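Local atomic coordinates of CBS domain-containing protein CBSX2, chloroplastic (Arabidopsis thaliana, PDB entry 4GQY), a protein that binds AMP between its paired CBS domains and, as a chloroplast protein, probably adjusts thioredoxin activity in response to adenosine nucleotides. Residues 16-21 against 139-144; 50-55 against 106-111; 128-133 against 145-150. All coordinates share one frame; numbering follows the deposited sequence.

Contact 1: residues 16-21 against 139-144; sequences LHVVKP and GKLIGI
L16 carries this contact, and its partners L141 and I144 sit on the strand that begins at L141. From CB, which points at the strand, the chain runs to a CG placed beside the backbone N and opposite the carbonyl carbon (chi1 -64°), and this sends the fork of the side chain straight at 141-144. Contact proper begins at the two methyls, which divide the work. CD1 meets L141 end-on: the two side chains reach for each other tip to tip, with L16 CD1 3.6 Å from L141 CD2 and 3.7 Å from L141 CG. The same methyl also rests on the backbone, L16 CD1 lying 3.9 Å from G143 CA. CD2 takes the other direction and crosses I144 at a slant. At 3.5 Å, the L16 CD2 to I144 CG1 pair is tighter than ordinary carbon packing. V18 adds a lesser touch, its CG1 sliding past L141 CD2 at 3.7 Å, so that L141 CD2 is shared by two residues of 16-21. L141 can serve both because its CG stands opposite the backbone N (chi1 171°); its side chain also packs on P41 and I43 of strand 39-43. The binding is wholly apolar across these segments. Beside it, I142 and G143 both face V134, a classic beta bulge in the hairpin 131-135/141-146. The loop 16-21 falls in the first CBS repeat and the strand in the second, and such apolar packing between repeats is what is expected of a Bateman module.

Contact 2: residues 50-55 against 106-111; sequences VGVVSD and PSPLVV. With AMP (adenosine monophosphate), chain E.
The AMP pocket of this CBS pair is walled where G51 and V52 of one repeat meet P106 and P108 of the other. G51 and P106 form an antiparallel, non-hydrogen-bonded pair whose CA atoms are 4.3 Å apart; G51 also belongs to a classic beta bulge, in which it and V50 both face V42. The carbonyl of V50 receives a weak hydrogen bond from S107 N (148° at the hydrogen) and a CA-H contact from P106. P108 then turns its ring onto the strand: CD lies against G51 CA, and P108 CB is 3.9 Å from V52 CG1. Both side chains also touch one face of the adenine, V52 CG1 standing 3.6 Å from AMP C4 at the ring fusion, P108 CB 3.1 Å from AMP N1. V52 CG1 gets there by lying between its backbone N and carbonyl carbon (chi1 57°). An alanine in place of P108 would keep CB but lose CG and CD, and is likely to open a gap against G51 and let the backbone that leads into L109 turn more freely. That backbone matters, since L109 reads the Watson-Crick edge of the base: L109 N donates to AMP N1 at 2.7 Å, and AMP N6 donates back to L109 O at 3.0 Å with an angle of 161°. At the far end of the strand, S54 is the N-cap of the following helix; its OG receives the backbone N-H of Y56 and gives its own proton to AMP O3P, 2.6 Å from S54 OG.

Contact 3: residues 128-133 against 145-150; sequences KFRRLP and LTRGNV. With AMP (adenosine monophosphate), chain E; AMP (adenosine monophosphate), chain F.
R130 to L132 and L145 to R147 are joined first by backbone hydrogen bonds. L132 and L145 form an antiparallel hydrogen-bonded pair, L132 N lying 2.8 Å from L145 O and the return bond, from L145 N to L132 O, being nearly as straight (171°). R131 and T146 make the adjoining non-hydrogen-bonded pair, and R147 N then reaches R130 O almost head-on. Helix capping comes next: T146 and N149 form a capping box, with N149 N on T146 OG1 and T146 N on N149 OD1.

Polar contacts to two phosphates follow. The backbone N-H of R130 points straight at AMP (chain E) O2P, 2.7 Å from R130 N, while R131 brings NH1 to AMP (chain E) O3P in the plane of its guanidinium; its NH2 binds T38. R147 directs NH2 at AMP (chain F) O1P, 2.6 Å off. The R147 guanidinium lies over one face of that of R130, shifted toward its rim, with the planes 50° apart; R130 folds back to reach it through bends at chi2 and chi3. D55 of the third subunit joins both by salt bridges, to R130 NH1 and R147 NE, and with the phosphate probably offsets their charges. Waters fill in: one connects F129 O with R147 NH1, another connects R130 NH1 with G148 N.

F129 covers the adenine, its ring face-on with AMP (chain E) C5 3.5 Å above its centre.

Within the fold, this is the open end of the hairpin 131-135/141-146 running into helix 147-156. Helix 117-127 packs against it: L124 touches L132 and V150, and A120 meets L145.

Overall arrangement
Contacts 2 and 3 build the two sides of one AMP site: V52 and P108 lie over one face of the adenine and F129 over the other. Their centres are 12 Å apart, and they also meet directly, with a probable hydrogen bond of 3.3 Å between V111 N and P133 O. Contact 1 stands behind the pocket, about 8 Å from AMP at the side chain of I144. It shares strand 141-146 with contact 3, where I144 CD1 packs 3.6 Å from P133 CA, and it touches contact 2 through P21 and V50. Contact 2 is nested within the chain loop that contact 1 closes. Contacts 2 and 3 both reach the third subunit, whose R147 NH1 binds the same AMP.

Contact 1: residues 16-21 against 139-144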
loop_
_atom_site.group_PDB
_atom_site.type_symbol
_atom_site.label_atom_id
_atom_site.label_comp_id
_atom_site.label_asym_id
_atom_site.label_seq_id
_atom_site.Cartn_x
_atom_site.Cartn_y
_atom_site.Cartn_z
ATOM N N LEU A 16 22.564 4.138 14.354
ATOM C CA LEU A 16 22.162 4.246 12.943
ATOM C C LEU A 16 23.309 4.516 11.970
ATOM O O LEU A 16 24.205 5.325 12.241
ATOM C CB LEU A 16 21.109 5.345 12.763
ATOM C CG LEU A 16 19.755 5.176 13.446
ATOM C CD1 LEU A 16 18.865 6.351 13.115
ATOM C CD2 LEU A 16 19.102 3.867 13.054
ATOM N N HIS A 17 23.271 3.839 10.828
ATOM C CA HIS A 17 24.138 4.196 9.706
ATOM C C HIS A 17 23.337 5.092 8.775
ATOM O O HIS A 17 22.244 4.723 8.351
ATOM C CB HIS A 17 24.584 2.942 8.977
ATOM C CG HIS A 17 25.216 1.924 9.875
ATOM N ND1 HIS A 17 26.488 2.069 10.382
ATOM C CD2 HIS A 17 24.746 0.747 10.356
ATOM C CE1 HIS A 17 26.780 1.022 11.134
ATOM N NE2 HIS A 17 25.743 0.208 11.137
ATOM N N VAL A 18 23.854 6.283 8.490
ATOM C CA VAL A 18 23.101 7.262 7.712
ATOM C C VAL A 18 23.932 7.785 6.552
ATOM O O VAL A 18 25.162 7.651 6.546
ATOM C CB VAL A 18 22.671 8.463 8.578
ATOM C CG1 VAL A 18 21.910 7.995 9.824
ATOM C CG2 VAL A 18 23.892 9.289 8.987
ATOM N N VAL A 19 23.253 8.389 5.577
ATOM C CA VAL A 19 23.912 9.078 4.472
ATOM C C VAL A 19 23.161 10.360 4.127
ATOM O O VAL A 19 22.130 10.665 4.726
ATOM C CB VAL A 19 23.964 8.199 3.203
ATOM C CG1 VAL A 19 24.836 6.990 3.436
ATOM C CG2 VAL A 19 22.540 7.781 2.795
ATOM N N LYS A 20 23.678 11.102 3.147
ATOM C CA LYS A 20 23.048 12.335 2.692
ATOM C C LYS A 20 22.752 12.233 1.195
ATOM O O LYS A 20 23.176 11.279 0.536
ATOM C CB LYS A 20 23.964 13.539 2.977
ATOM C CG LYS A 20 24.346 13.724 4.440
ATOM C CD LYS A 20 25.291 14.927 4.615
ATOM C CE LYS A 20 25.791 15.039 6.060
ATOM N NZ LYS A 20 24.681 15.226 7.043
ATOM N N PRO A 21 21.988 13.193 0.655
ATOM C CA PRO A 21 21.722 13.126 -0.781
ATOM C C PRO A 21 23.007 13.187 -1.596
ATOM O O PRO A 21 23.055 12.597 -2.694
ATOM C CB PRO A 21 20.877 14.380 -1.031
ATOM C CG PRO A 21 20.137 14.569 0.238
ATOM C CD PRO A 21 21.108 14.172 1.326
ATOM N N GLY A 139 10.838 16.319 12.726
ATOM C CA GLY A 139 11.243 15.639 11.506
ATOM C C GLY A 139 12.691 15.202 11.465
ATOM O O GLY A 139 13.190 14.771 10.411
ATOM N N LYS A 140 13.365 15.323 12.609
ATOM C CA LYS A 140 14.716 14.817 12.764
ATOM C C LYS A 140 14.677 13.307 12.980
ATOM O O LYS A 140 13.795 12.784 13.685
ATOM C CB LYS A 140 15.392 15.468 13.973
ATOM C CG LYS A 140 15.206 16.980 14.098
ATOM C CD LYS A 140 16.011 17.757 13.064
ATOM C CE LYS A 140 16.261 19.209 13.520
ATOM N NZ LYS A 140 15.001 19.977 13.796
ATOM N N LEU A 141 15.649 12.617 12.385
ATOM C CA LEU A 141 15.785 11.160 12.482
ATOM C C LEU A 141 16.240 10.726 13.883
ATOM O O LEU A 141 17.319 11.113 14.359
ATOM C CB LEU A 141 16.791 10.666 11.429
ATOM C CG LEU A 141 17.225 9.201 11.529
ATOM C CD1 LEU A 141 16.044 8.270 11.255
ATOM C CD2 LEU A 141 18.385 8.885 10.569
ATOM N N ILE A 142 15.433 9.896 14.533
ATOM C CA ILE A 142 15.787 9.372 15.845
ATOM C C ILE A 142 15.810 7.838 15.944
ATOM O O ILE A 142 16.118 7.277 17.009
ATOM C CB ILE A 142 14.846 9.914 16.925
ATOM C CG1 ILE A 142 13.402 9.457 16.679
ATOM C CG2 ILE A 142 14.958 11.440 17.000
ATOM C CD1 ILE A 142 12.441 9.771 17.879
ATOM N N GLY A 143 15.446 7.154 14.861
ATOM C CA GLY A 143 15.500 5.696 14.886
ATOM C C GLY A 143 15.110 5.017 13.581
ATOM O O GLY A 143 14.723 5.702 12.623
ATOM N N ILE A 144 15.236 3.686 13.546
ATOM C CA ILE A 144 14.713 2.873 12.454
ATOM C C ILE A 144 13.957 1.683 13.052
ATOM O O ILE A 144 14.505 0.943 13.858
ATOM C CB ILE A 144 15.831 2.331 11.544
ATOM C CG1 ILE A 144 16.524 3.453 10.778
ATOM C CG2 ILE A 144 15.254 1.387 10.514
ATOM C CD1 ILE A 144 15.608 4.179 9.857
#

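Contact 2: residues 50-55 against 106-111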
loop_
_atom_site.group_PDB
_atom_site.type_symbol
_atom_site.label_atom_id
_atom_site.label_comp_id
_atom_site.label_asym_id
_atom_site.label_seq_id
_atom_site.Cartn_x
_atom_site.Cartn_y
_atom_site.Cartn_z
ATOM N N VAL A 50 15.298 13.173 5.154
ATOM C CA VAL A 50 14.879 13.590 3.812
ATOM C C VAL A 50 14.669 12.436 2.847
ATOM O O VAL A 50 14.115 12.628 1.765
ATOM C CB VAL A 50 15.845 14.599 3.124
ATOM C CG1 VAL A 50 16.054 15.838 3.995
ATOM C CG2 VAL A 50 17.174 13.926 2.787
ATOM N N GLY A 51 15.106 11.239 3.196
ATOM C CA GLY A 51 14.823 10.155 2.266
ATOM C C GLY A 51 15.128 8.786 2.813
ATOM O O GLY A 51 15.568 8.658 3.958
ATOM N N VAL A 52 14.863 7.760 2.016
ATOM C CA VAL A 52 15.338 6.429 2.331
ATOM C C VAL A 52 15.925 5.840 1.050
ATOM O O VAL A 52 15.316 5.941 -0.023
ATOM C CB VAL A 52 14.229 5.507 2.880
ATOM C CG1 VAL A 52 13.044 5.389 1.907
ATOM C CG2 VAL A 52 14.793 4.116 3.159
ATOM N N VAL A 53 17.120 5.273 1.146
ATOM C CA VAL A 53 17.642 4.514 0.014
ATOM C C VAL A 53 17.786 3.048 0.419
ATOM O O VAL A 53 18.339 2.734 1.467
ATOM C CB VAL A 53 18.953 5.121 -0.545
ATOM C CG1 VAL A 53 20.064 5.078 0.479
ATOM C CG2 VAL A 53 19.357 4.413 -1.834
ATOM N N SER A 54 17.242 2.161 -0.400
ATOM C CA SER A 54 17.164 0.746 -0.070
ATOM C C SER A 54 18.024 -0.068 -1.034
ATOM O O SER A 54 18.336 0.398 -2.148
ATOM C CB SER A 54 15.690 0.297 -0.131
ATOM O OG SER A 54 15.556 -1.095 -0.343
ATOM N N ASP A 55 18.427 -1.267 -0.608
ATOM C CA ASP A 55 19.001 -2.231 -1.558
ATOM C C ASP A 55 18.092 -2.376 -2.795
ATOM O O ASP A 55 18.583 -2.525 -3.930
ATOM C CB ASP A 55 19.303 -3.592 -0.904
ATOM C CG ASP A 55 18.083 -4.217 -0.185
ATOM O OD1 ASP A 55 16.910 -3.823 -0.447
ATOM O OD2 ASP A 55 18.307 -5.132 0.659
ATOM N N PRO A 106 12.215 10.093 -1.857
ATOM C CA PRO A 106 12.194 11.251 -0.945
ATOM C C PRO A 106 10.965 11.186 -0.058
ATOM O O PRO A 106 10.061 10.410 -0.381
ATOM C CB PRO A 106 12.118 12.460 -1.889
ATOM C CG PRO A 106 11.523 11.919 -3.185
ATOM C CD PRO A 106 11.905 10.448 -3.254
ATOM N N SER A 107 10.945 11.947 1.037
ATOM C CA SER A 107 9.779 11.982 1.933
ATOM C C SER A 107 9.149 10.630 2.239
ATOM O O SER A 107 8.000 10.396 1.871
ATOM C CB SER A 107 8.672 12.834 1.325
ATOM O OG SER A 107 9.141 14.104 0.945
ATOM N N PRO A 108 9.872 9.744 2.929
ATOM C CA PRO A 108 9.270 8.430 3.195
ATOM C C PRO A 108 8.159 8.493 4.231
ATOM O O PRO A 108 8.048 9.488 4.939
ATOM C CB PRO A 108 10.440 7.612 3.753
ATOM C CG PRO A 108 11.411 8.624 4.296
ATOM C CD PRO A 108 11.251 9.854 3.432
ATOM N N LEU A 109 7.345 7.444 4.311
ATOM C CA LEU A 109 6.408 7.304 5.416
ATOM C C LEU A 109 7.217 7.063 6.677
ATOM O O LEU A 109 8.218 6.331 6.655
ATOM C CB LEU A 109 5.465 6.116 5.202
ATOM C CG LEU A 109 4.475 6.186 4.042
ATOM C CD1 LEU A 109 3.499 5.025 4.092
ATOM C CD2 LEU A 109 3.746 7.520 4.041
ATOM N N VAL A 110 6.777 7.674 7.773
ATOM C CA VAL A 110 7.499 7.597 9.034
ATOM C C VAL A 110 6.549 7.439 10.213
ATOM O O VAL A 110 5.340 7.660 10.074
ATOM C CB VAL A 110 8.377 8.840 9.277
ATOM C CG1 VAL A 110 9.380 9.019 8.136
ATOM C CG2 VAL A 110 7.509 10.096 9.479
ATOM N N VAL A 111 7.115 7.030 11.350
ATOM C CA VAL A 111 6.390 6.961 12.618
ATOM C C VAL A 111 7.130 7.738 13.703
ATOM O O VAL A 111 8.294 8.147 13.512
ATOM C CB VAL A 111 6.247 5.524 13.107
ATOM C CG1 VAL A 111 5.364 4.728 12.144
ATOM C CG2 VAL A 111 7.643 4.881 13.261
HETATM P P AMP E . 12.172 -1.859 0.770
HETATM O O1P AMP E . 11.849 -3.138 0.013
HETATM O O2P AMP E . 11.167 -1.503 1.866
HETATM O O3P AMP E . 13.629 -1.780 1.188
HETATM O "O5'" AMP E . 12.052 -0.683 -0.298
HETATM C "C5'" AMP E . 11.153 -0.768 -1.391
HETATM C "C4'" AMP E . 10.954 0.583 -2.034
HETATM O "O4'" AMP E . 10.155 1.417 -1.148
HETATM C "C3'" AMP E . 12.227 1.373 -2.322
HETATM O "O3'" AMP E . 12.019 2.208 -3.464
HETATM C "C2'" AMP E . 12.356 2.267 -1.091
HETATM O "O2'" AMP E . 13.103 3.446 -1.317
HETATM C "C1'" AMP E . 10.889 2.572 -0.765
HETATM N N9 AMP E . 10.651 2.770 0.668
HETATM C C8 AMP E . 11.211 1.998 1.629
HETATM N N7 AMP E . 10.813 2.390 2.870
HETATM C C5 AMP E . 9.983 3.434 2.702
HETATM C C6 AMP E . 9.229 4.329 3.590
HETATM N N6 AMP E . 9.279 4.149 4.931
HETATM N N1 AMP E . 8.481 5.300 3.019
HETATM C C2 AMP E . 8.414 5.483 1.688
HETATM N N3 AMP E . 9.095 4.715 0.826
HETATM C C4 AMP E . 9.882 3.694 1.259
#

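Contact 3: residues 128-133 against 145-150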
loop_
_atom_site.group_PDB
_atom_site.type_symbol
_atom_site.label_atom_id
_atom_site.label_comp_id
_atom_site.label_asym_id
_atom_site.label_seq_id
_atom_site.Cartn_x
_atom_site.Cartn_y
_atom_site.Cartn_z
ATOM N N LYS A 128 4.083 -3.019 3.122
ATOM C CA LYS A 128 5.125 -4.002 2.854
ATOM C C LYS A 128 6.557 -3.464 2.904
ATOM O O LYS A 128 7.483 -4.187 2.542
ATOM C CB LYS A 128 4.875 -4.718 1.508
ATOM C CG LYS A 128 3.640 -5.629 1.511
ATOM C CD LYS A 128 2.946 -5.649 0.130
ATOM C CE LYS A 128 1.732 -6.573 0.141
ATOM N NZ LYS A 128 1.051 -6.643 -1.182
ATOM N N PHE A 129 6.762 -2.229 3.363
ATOM C CA PHE A 129 8.130 -1.685 3.454
ATOM C C PHE A 129 8.974 -2.516 4.406
ATOM O O PHE A 129 8.443 -3.100 5.349
ATOM C CB PHE A 129 8.136 -0.214 3.918
ATOM C CG PHE A 129 7.528 0.751 2.928
ATOM C CD1 PHE A 129 7.723 0.596 1.559
ATOM C CD2 PHE A 129 6.767 1.828 3.369
ATOM C CE1 PHE A 129 7.167 1.494 0.641
ATOM C CE2 PHE A 129 6.208 2.734 2.446
ATOM C CZ PHE A 129 6.403 2.551 1.088
ATOM N N ARG A 130 10.283 -2.574 4.172
ATOM C CA ARG A 130 11.179 -3.244 5.124
ATOM C C ARG A 130 11.331 -2.454 6.432
ATOM O O ARG A 130 11.487 -3.041 7.499
ATOM C CB ARG A 130 12.562 -3.489 4.497
ATOM C CG ARG A 130 13.651 -3.944 5.495
ATOM C CD ARG A 130 13.325 -5.295 6.141
ATOM N NE ARG A 130 13.128 -6.335 5.133
ATOM C CZ ARG A 130 12.742 -7.591 5.376
ATOM N NH1 ARG A 130 12.501 -7.997 6.623
ATOM N NH2 ARG A 130 12.588 -8.445 4.354
ATOM N N ARG A 131 11.281 -1.129 6.348
ATOM C CA ARG A 131 11.569 -0.294 7.514
ATOM C C ARG A 131 10.725 0.978 7.570
ATOM O O ARG A 131 10.319 1.516 6.542
ATOM C CB ARG A 131 13.048 0.100 7.520
ATOM C CG ARG A 131 13.425 0.990 6.334
ATOM C CD ARG A 131 14.921 1.042 6.121
ATOM N NE ARG A 131 15.475 -0.260 5.750
ATOM C CZ ARG A 131 15.298 -0.846 4.559
ATOM N NH1 ARG A 131 14.554 -0.275 3.603
ATOM N NH2 ARG A 131 15.861 -2.026 4.331
ATOM N N LEU A 132 10.470 1.444 8.789
ATOM C CA LEU A 132 9.901 2.764 9.039
ATOM C C LEU A 132 10.933 3.592 9.760
ATOM O O LEU A 132 11.308 3.284 10.901
ATOM C CB LEU A 132 8.661 2.647 9.908
ATOM C CG LEU A 132 7.608 1.871 9.140
ATOM C CD1 LEU A 132 6.450 1.496 10.042
ATOM C CD2 LEU A 132 7.180 2.765 8.012
ATOM N N PRO A 133 11.418 4.636 9.095
ATOM C CA PRO A 133 12.303 5.573 9.778
ATOM C C PRO A 133 11.473 6.249 10.872
ATOM O O PRO A 133 10.277 6.462 10.696
ATOM C CB PRO A 133 12.671 6.573 8.684
ATOM C CG PRO A 133 12.341 5.894 7.392
ATOM C CD PRO A 133 11.120 5.063 7.718
ATOM N N LEU A 145 12.701 1.491 12.667
ATOM C CA LEU A 145 11.982 0.265 13.031
ATOM C C LEU A 145 11.887 -0.651 11.810
ATOM O O LEU A 145 11.180 -0.334 10.844
ATOM C CB LEU A 145 10.565 0.566 13.495
ATOM C CG LEU A 145 9.797 -0.671 13.977
ATOM C CD1 LEU A 145 10.228 -1.071 15.383
ATOM C CD2 LEU A 145 8.314 -0.395 13.942
ATOM N N THR A 146 12.560 -1.796 11.841
ATOM C CA THR A 146 12.439 -2.746 10.711
ATOM C C THR A 146 11.347 -3.765 10.961
ATOM O O THR A 146 10.817 -3.892 12.078
ATOM C CB THR A 146 13.693 -3.551 10.532
ATOM O OG1 THR A 146 13.947 -4.252 11.759
ATOM C CG2 THR A 146 14.867 -2.653 10.178
ATOM N N ARG A 147 11.031 -4.515 9.917
ATOM C CA ARG A 147 10.171 -5.673 10.064
ATOM C C ARG A 147 10.768 -6.643 11.103
ATOM O O ARG A 147 10.057 -7.150 11.983
ATOM C CB ARG A 147 9.980 -6.319 8.694
ATOM C CG ARG A 147 8.794 -7.237 8.607
ATOM C CD ARG A 147 8.193 -7.123 7.241
ATOM N NE ARG A 147 8.716 -8.120 6.343
ATOM C CZ ARG A 147 8.519 -8.113 5.032
ATOM N NH1 ARG A 147 7.813 -7.134 4.470
ATOM N NH2 ARG A 147 9.024 -9.092 4.294
ATOM N N GLY A 148 12.080 -6.859 11.033
ATOM C CA GLY A 148 12.759 -7.723 11.978
ATOM C C GLY A 148 12.564 -7.290 13.433
ATOM O O GLY A 148 12.348 -8.143 14.318
ATOM N N ASN A 149 12.639 -5.980 13.693
ATOM C CA ASN A 149 12.399 -5.488 15.056
ATOM C C ASN A 149 11.003 -5.866 15.513
ATOM O O ASN A 149 10.789 -6.247 16.674
ATOM C CB ASN A 149 12.570 -3.967 15.155
ATOM C CG ASN A 149 13.982 -3.503 14.810
ATOM O OD1 ASN A 149 14.149 -2.490 14.140
ATOM N ND2 ASN A 149 14.996 -4.237 15.274
ATOM N N VAL A 150 10.040 -5.768 14.597
ATOM C CA VAL A 150 8.676 -6.077 14.978
ATOM C C VAL A 150 8.509 -7.564 15.259
ATOM O O VAL A 150 7.911 -7.930 16.273
ATOM C CB VAL A 150 7.666 -5.566 13.975
ATOM C CG1 VAL A 150 6.272 -6.019 14.358
ATOM C CG2 VAL A 150 7.707 -4.061 13.952
HETATM P P AMP E . 12.172 -1.859 0.770
HETATM O O1P AMP E . 11.849 -3.138 0.013
HETATM O O2P AMP E . 11.167 -1.503 1.866
HETATM O O3P AMP E . 13.629 -1.780 1.188
HETATM O "O5'" AMP E . 12.052 -0.683 -0.298
HETATM C "C5'" AMP E . 11.153 -0.768 -1.391
HETATM C "C4'" AMP E . 10.954 0.583 -2.034
HETATM O "O4'" AMP E . 10.155 1.417 -1.148
HETATM C "C3'" AMP E . 12.227 1.373 -2.322
HETATM O "O3'" AMP E . 12.019 2.208 -3.464
HETATM C "C2'" AMP E . 12.356 2.267 -1.091
HETATM O "O2'" AMP E . 13.103 3.446 -1.317
HETATM C "C1'" AMP E . 10.889 2.572 -0.765
HETATM N N9 AMP E . 10.651 2.770 0.668
HETATM C C8 AMP E . 11.211 1.998 1.629
HETATM N N7 AMP E . 10.813 2.390 2.870
HETATM C C5 AMP E . 9.983 3.434 2.702
HETATM C C6 AMP E . 9.229 4.329 3.590
HETATM N N6 AMP E . 9.279 4.149 4.931
HETATM N N1 AMP E . 8.481 5.300 3.019
HETATM C C2 AMP E . 8.414 5.483 1.688
HETATM N N3 AMP E . 9.095 4.715 0.826
HETATM C C4 AMP E . 9.882 3.694 1.259
HETATM P P AMP F . 9.147 -11.095 1.185
HETATM O O1P AMP F . 8.703 -9.750 1.762
HETATM O O2P AMP F . 9.719 -11.010 -0.206
HETATM O O3P AMP F . 9.945 -11.971 2.106
HETATM O "O5'" AMP F . 7.784 -11.897 1.047
HETATM C "C5'" AMP F . 6.594 -11.265 0.586
HETATM C "C4'" AMP F . 5.546 -12.302 0.271
HETATM O "O4'" AMP F . 5.958 -13.031 -0.927
HETATM C "C3'" AMP F . 5.343 -13.357 1.359
HETATM O "O3'" AMP F . 4.008 -13.865 1.319
HETATM C "C2'" AMP F . 6.304 -14.463 0.935
HETATM O "O2'" AMP F . 5.983 -15.748 1.434
HETATM C "C1'" AMP F . 6.231 -14.383 -0.599
HETATM N N9 AMP F . 7.492 -14.736 -1.250
HETATM C C8 AMP F . 8.700 -14.358 -0.816
HETATM N N7 AMP F . 9.668 -14.852 -1.636
HETATM C C5 AMP F . 9.076 -15.553 -2.621
HETATM C C6 AMP F . 9.522 -16.326 -3.815
HETATM N N6 AMP F . 10.833 -16.447 -4.126
HETATM N N1 AMP F . 8.564 -16.887 -4.577
HETATM C C2 AMP F . 7.250 -16.772 -4.280
HETATM N N3 AMP F . 6.773 -16.088 -3.214
HETATM C C4 AMP F . 7.630 -15.476 -2.358
HETATM O O HOH W 1 6.491 -4.914 5.761
HETATM O O HOH W 2 11.721 -10.843 4.138
HETATM O O HOH W 3 14.217 -6.837 8.971
#